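Local coordinates for DNA-binding protein (Sulfolobus solfataricus, PDB 3IRB), which is of uncharacterised function but joins a zinc ribbon to an OB-fold and may bind acyl-CoA, at residues D18-E23 with L118-G123. Numbering follows the deposited sequence.
Sequences DVMEAE and LCYAEG
Met20, present as selenomethionine, is the bump that helix 12-28 pushes against strand 114-123. Its hollow lies between Leu118, which points toward the helix, and the ring of Tyr120, whose outer end swings nearer to it. The chain bends at chi3 (109°), which brings CE over the centre of the Tyr120 ring. Met20 CE stands 4.2 Å from the Tyr120 ring centroid, only 3° off the normal, a CH-pi contact. Met20 SE covers the phenol end of the same face, 3.7 Å from Tyr120 CZ, and completes a Met-aromatic contact. Met20 CE also presses on the strand backbone, 3.4 Å from Leu118 O.

Leu118 forms the other wall. It crosses the Met20 side chain at about a right angle, with Leu118 CD2 4.0 Å from Met20 CG. Leu118 CD2 also reaches Val19 CG1, at 4.3 Å. On the next turn, Glu23 OE1 lies 3.8 Å from Leu118 CD2. The fit is therefore two-way, Met20 entering the strand side and Leu118 CD2 the helix side.

An alanine in place of Tyr120 would probably leave SE and CE of Met20 without their aromatic wall and the methyl end free to turn. Pro139 touches both Met20 and Tyr120, and Trp138 NE1 hydrogen-bonds to Met20 O. Through this apolar packing, away from the zinc site, the N-terminal helix lies against a beta-strand of the C-terminal OB-fold.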
loop_
_atom_site.group_PDB
_atom_site.type_symbol
_atom_site.label_atom_id
_atom_site.label_comp_id
_atom_site.label_asym_id
_atom_site.label_seq_id
_atom_site.Cartn_x
_atom_site.Cartn_y
_atom_site.Cartn_z
ATOM N N ASP A 18 -7.847 -6.176 10.113
ATOM C CA ASP A 18 -8.972 -5.263 10.343
ATOM C C ASP A 18 -8.667 -3.831 9.947
ATOM O O ASP A 18 -9.472 -3.199 9.285
ATOM C CB ASP A 18 -9.405 -5.327 11.802
ATOM C CG ASP A 18 -10.159 -6.575 12.123
ATOM O OD1 ASP A 18 -10.614 -7.268 11.182
ATOM O OD2 ASP A 18 -10.294 -6.849 13.325
ATOM N N VAL A 19 -7.501 -3.336 10.348
ATOM C CA VAL A 19 -7.062 -1.994 10.011
ATOM C C VAL A 19 -6.917 -1.834 8.498
ATOM O O VAL A 19 -7.404 -0.853 7.919
ATOM C CB VAL A 19 -5.701 -1.656 10.696
ATOM C CG1 VAL A 19 -5.062 -0.398 10.053
ATOM C CG2 VAL A 19 -5.890 -1.509 12.193
HETATM N N MSE A 20 -6.317 -2.826 7.848
HETATM C CA MSE A 20 -6.119 -2.775 6.398
HETATM C C MSE A 20 -7.453 -2.849 5.658
HETATM O O MSE A 20 -7.644 -2.184 4.641
HETATM C CB MSE A 20 -5.166 -3.884 5.938
HETATM C CG MSE A 20 -3.765 -3.732 6.573
HETATM SE SE MSE A 20 -2.746 -5.410 6.777
HETATM C CE MSE A 20 -1.604 -4.766 5.385
ATOM N N GLU A 21 -8.381 -3.642 6.170
ATOM C CA GLU A 21 -9.716 -3.694 5.578
ATOM C C GLU A 21 -10.488 -2.369 5.753
ATOM O O GLU A 21 -11.174 -1.931 4.839
ATOM C CB GLU A 21 -10.535 -4.849 6.128
ATOM C CG GLU A 21 -10.214 -6.181 5.475
ATOM C CD GLU A 21 -10.442 -6.177 3.962
ATOM O OE1 GLU A 21 -11.604 -6.050 3.520
ATOM O OE2 GLU A 21 -9.451 -6.299 3.222
ATOM N N ALA A 22 -10.424 -1.769 6.938
ATOM C CA ALA A 22 -11.078 -0.479 7.163
ATOM C C ALA A 22 -10.599 0.528 6.121
ATOM O O ALA A 22 -11.382 1.283 5.523
ATOM C CB ALA A 22 -10.794 0.026 8.590
ATOM N N GLU A 23 -9.294 0.526 5.877
ATOM C CA GLU A 23 -8.701 1.447 4.927
ATOM C C GLU A 23 -9.113 1.217 3.482
ATOM O O GLU A 23 -9.276 2.186 2.725
ATOM C CB GLU A 23 -7.182 1.461 5.093
ATOM C CG GLU A 23 -6.849 2.124 6.467
ATOM C CD GLU A 23 -5.374 2.183 6.800
ATOM O OE1 GLU A 23 -4.518 1.827 5.946
ATOM O OE2 GLU A 23 -5.108 2.617 7.945
ATOM N N LEU A 118 0.059 0.257 2.785
ATOM C CA LEU A 118 0.227 -0.634 3.940
ATOM C C LEU A 118 0.047 -2.064 3.455
ATOM O O LEU A 118 -1.036 -2.421 2.996
ATOM C CB LEU A 118 -0.783 -0.272 5.026
ATOM C CG LEU A 118 -0.608 -0.843 6.424
ATOM C CD1 LEU A 118 0.753 -0.461 7.024
ATOM C CD2 LEU A 118 -1.772 -0.350 7.291
ATOM N N CYS A 119 1.112 -2.855 3.554
ATOM C CA CYS A 119 1.201 -4.157 2.940
ATOM C C CYS A 119 1.715 -5.187 3.907
ATOM O O CYS A 119 2.376 -4.870 4.899
ATOM C CB CYS A 119 2.205 -4.117 1.760
ATOM S SG CYS A 119 1.832 -2.998 0.423
ATOM N N TYR A 120 1.428 -6.446 3.586
ATOM C CA TYR A 120 2.165 -7.568 4.124
ATOM C C TYR A 120 3.456 -7.764 3.347
ATOM O O TYR A 120 3.459 -7.694 2.112
ATOM C CB TYR A 120 1.358 -8.844 3.945
ATOM C CG TYR A 120 0.096 -8.895 4.740
ATOM C CD1 TYR A 120 0.130 -8.889 6.137
ATOM C CD2 TYR A 120 -1.125 -8.994 4.102
ATOM C CE1 TYR A 120 -1.050 -8.977 6.871
ATOM C CE2 TYR A 120 -2.288 -9.088 4.810
ATOM C CZ TYR A 120 -2.256 -9.076 6.184
ATOM O OH TYR A 120 -3.446 -9.193 6.842
ATOM N N ALA A 121 4.546 -8.020 4.066
ATOM C CA ALA A 121 5.857 -8.251 3.446
ATOM C C ALA A 121 6.443 -9.527 4.022
ATOM O O ALA A 121 6.218 -9.839 5.191
ATOM C CB ALA A 121 6.807 -7.043 3.692
ATOM N N GLU A 122 7.156 -10.278 3.194
ATOM C CA GLU A 122 7.877 -11.451 3.650
ATOM C C GLU A 122 9.232 -11.495 2.943
ATOM O O GLU A 122 9.423 -10.859 1.917
ATOM C CB GLU A 122 7.060 -12.741 3.481
ATOM C CG GLU A 122 5.833 -12.789 4.447
ATOM C CD GLU A 122 5.203 -14.153 4.666
ATOM O OE1 GLU A 122 5.866 -15.191 4.430
ATOM O OE2 GLU A 122 4.010 -14.170 5.083
ATOM N N GLY A 123 10.180 -12.188 3.574
ATOM C CA GLY A 123 11.521 -12.327 3.091
ATOM C C GLY A 123 12.558 -11.651 3.996
ATOM O O GLY A 123 12.370 -11.504 5.206
#